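Cleavage stimulation factor 77 (Encephalitozoon cuniculi, PDB 2UY1) probably binds mRNA as a nuclear protein of the suppressor-of-forked family, whose cleavage stimulation factor members serve in mRNA 3'-end processing. Local coordinates at residues B[220-223]-B[224-228]. Numbering follows the deposited sequence.
Sequences SEYL and IGIGQ
Leu223 O takes the N-H of Gln228 at 2.6 Å, a 6-to-1 bond at the point where helix 213-225 ends. Inside that loop the 5-to-2 bond runs from Gly227 N to Ile224 O (3.1 Å), and Gly227 takes the positive phi (79°) that this turn needs, a conformation easily reached by a residue without a side chain. Upstream the ordinary helical pattern still holds: the N-H groups of Ile224, Gly225 and Ile226 go to the carbonyls of Ser220, Glu221 and Tyr222.

The side-chain contacts span three to five residues. In the apolar i to i+4 pair, Ile226 holds CG1 between its own backbone N and carbonyl carbon (chi1 63°), which sends CD1 obliquely against the Tyr222 ring, 3.5 Å from CE2; the same ring also stacks with His202 of helix 193-208. Leu223 CD2 meets the Gln228 side chain, 3.9 Å from CB and 3.6 Å from OE1, while Gln228 NE2 bonds to Glu195. Ile224 CD1 lies 3.9 Å from Glu221 OE2 along the flank facing helix 247-255.

Two polar ends on that flank share a partner: Ser220 OG and Glu221 OE2 both bond to Tyr251 OH. Outside the two segments, Glu221 OE1 pairs with a basic side chain of another protein chain in a salt bridge.

Together the paired backbone bonds make a Schellman motif, with Gly227 as C-prime and Gln228 as N-cap of helix 229-242, at the tight turn joining two consecutive helices of this all-helical repeat protein.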
ATOM      1  N   SER B 220      12.432  -2.660 -34.399  1.00 22.33           N
ATOM      2  CA  SER B 220      13.622  -3.434 -34.054  1.00 21.86           C
ATOM      3  C   SER B 220      13.228  -4.874 -33.664  1.00 21.45           C
ATOM      4  O   SER B 220      13.831  -5.858 -34.133  1.00 21.06           O
ATOM      5  CB  SER B 220      14.361  -2.736 -32.896  1.00 21.24           C
ATOM      6  OG  SER B 220      15.425  -3.558 -32.391  1.00 23.24           O
ATOM      7  N   GLU B 221      12.204  -4.972 -32.799  1.00 21.34           N
ATOM      8  CA  GLU B 221      11.731  -6.264 -32.281  1.00 20.79           C
ATOM      9  C   GLU B 221      11.142  -7.092 -33.398  1.00 21.84           C
ATOM     10  O   GLU B 221      11.481  -8.241 -33.524  1.00 21.43           O
ATOM     11  CB  GLU B 221      10.725  -6.112 -31.156  1.00 19.99           C
ATOM     12  CG  GLU B 221      11.341  -5.768 -29.776  1.00 17.39           C
ATOM     13  CD  GLU B 221      12.320  -6.800 -29.224  1.00 22.33           C
ATOM     14  OE1 GLU B 221      11.888  -7.896 -28.784  1.00 19.68           O
ATOM     15  OE2 GLU B 221      13.529  -6.497 -29.167  1.00 21.57           O
ATOM     16  N   TYR B 222      10.320  -6.475 -34.243  1.00 23.50           N
ATOM     17  CA  TYR B 222       9.802  -7.154 -35.427  1.00 24.90           C
ATOM     18  C   TYR B 222      10.942  -7.703 -36.284  1.00 24.67           C
ATOM     19  O   TYR B 222      10.932  -8.866 -36.688  1.00 24.25           O
ATOM     20  CB  TYR B 222       8.916  -6.231 -36.251  1.00 25.89           C
ATOM     21  CG  TYR B 222       8.599  -6.855 -37.578  1.00 28.74           C
ATOM     22  CD1 TYR B 222       7.700  -7.924 -37.664  1.00 29.11           C
ATOM     23  CD2 TYR B 222       9.217  -6.408 -38.748  1.00 29.09           C
ATOM     24  CE1 TYR B 222       7.398  -8.526 -38.901  1.00 30.96           C
ATOM     25  CE2 TYR B 222       8.919  -6.998 -39.981  1.00 29.85           C
ATOM     26  CZ  TYR B 222       8.019  -8.055 -40.049  1.00 30.17           C
ATOM     27  OH  TYR B 222       7.737  -8.655 -41.262  1.00 31.75           O
ATOM     28  N   LEU B 223      11.935  -6.859 -36.534  1.00 25.11           N
ATOM     29  CA  LEU B 223      13.049  -7.204 -37.411  1.00 25.43           C
ATOM     30  C   LEU B 223      13.877  -8.330 -36.836  1.00 26.59           C
ATOM     31  O   LEU B 223      14.342  -9.181 -37.592  1.00 27.44           O
ATOM     32  CB  LEU B 223      13.949  -5.996 -37.628  1.00 24.83           C
ATOM     33  CG  LEU B 223      13.449  -5.052 -38.722  1.00 24.46           C
ATOM     34  CD1 LEU B 223      14.369  -3.837 -38.727  1.00 16.74           C
ATOM     35  CD2 LEU B 223      13.330  -5.701 -40.130  1.00 19.21           C
ATOM     36  N   ILE B 224      14.038  -8.339 -35.508  1.00 27.22           N
ATOM     37  CA  ILE B 224      14.807  -9.379 -34.793  1.00 28.01           C
ATOM     38  C   ILE B 224      14.084 -10.726 -34.948  1.00 27.98           C
ATOM     39  O   ILE B 224      14.705 -11.758 -35.115  1.00 29.12           O
ATOM     40  CB  ILE B 224      15.020  -9.000 -33.291  1.00 27.39           C
ATOM     41  CG1 ILE B 224      16.011  -7.827 -33.144  1.00 30.02           C
ATOM     42  CG2 ILE B 224      15.459 -10.194 -32.446  1.00 26.51           C
ATOM     43  CD1 ILE B 224      16.402  -7.480 -31.661  1.00 28.00           C
ATOM     44  N   GLY B 225      12.766 -10.700 -34.942  1.00 29.12           N
ATOM     45  CA  GLY B 225      11.978 -11.933 -34.940  1.00 29.73           C
ATOM     46  C   GLY B 225      11.906 -12.551 -36.311  1.00 30.96           C
ATOM     47  O   GLY B 225      11.667 -13.760 -36.437  1.00 31.88           O
ATOM     48  N   ILE B 226      12.130 -11.729 -37.343  1.00 30.72           N
ATOM     49  CA  ILE B 226      12.299 -12.245 -38.716  1.00 29.68           C
ATOM     50  C   ILE B 226      13.716 -12.515 -39.137  1.00 29.90           C
ATOM     51  O   ILE B 226      13.969 -12.836 -40.294  1.00 29.42           O
ATOM     52  CB  ILE B 226      11.556 -11.437 -39.840  1.00 30.49           C
ATOM     53  CG1 ILE B 226      12.058  -9.995 -39.988  1.00 29.01           C
ATOM     54  CG2 ILE B 226      10.061 -11.570 -39.682  1.00 27.79           C
ATOM     55  CD1 ILE B 226      11.281  -9.269 -41.133  1.00 30.18           C
ATOM     56  N   GLY B 227      14.635 -12.443 -38.187  1.00 29.99           N
ATOM     57  CA  GLY B 227      16.022 -12.734 -38.469  1.00 30.48           C
ATOM     58  C   GLY B 227      16.742 -11.570 -39.147  1.00 31.01           C
ATOM     59  O   GLY B 227      17.752 -11.788 -39.835  1.00 31.51           O
ATOM     60  N   GLN B 228      16.229 -10.342 -39.011  1.00 30.49           N
ATOM     61  CA  GLN B 228      16.907  -9.168 -39.610  1.00 30.49           C
ATOM     62  C   GLN B 228      17.490  -8.196 -38.560  1.00 30.14           C
ATOM     63  O   GLN B 228      17.278  -6.981 -38.633  1.00 28.71           O
ATOM     64  CB  GLN B 228      16.016  -8.440 -40.660  1.00 30.10           C
ATOM     65  CG  GLN B 228      15.944  -9.143 -42.002  1.00 29.71           C
ATOM     66  CD  GLN B 228      14.735  -8.746 -42.866  1.00 33.33           C
ATOM     67  OE1 GLN B 228      14.401  -7.545 -43.046  1.00 33.31           O
ATOM     68  NE2 GLN B 228      14.073  -9.775 -43.433  1.00 35.37           N
TER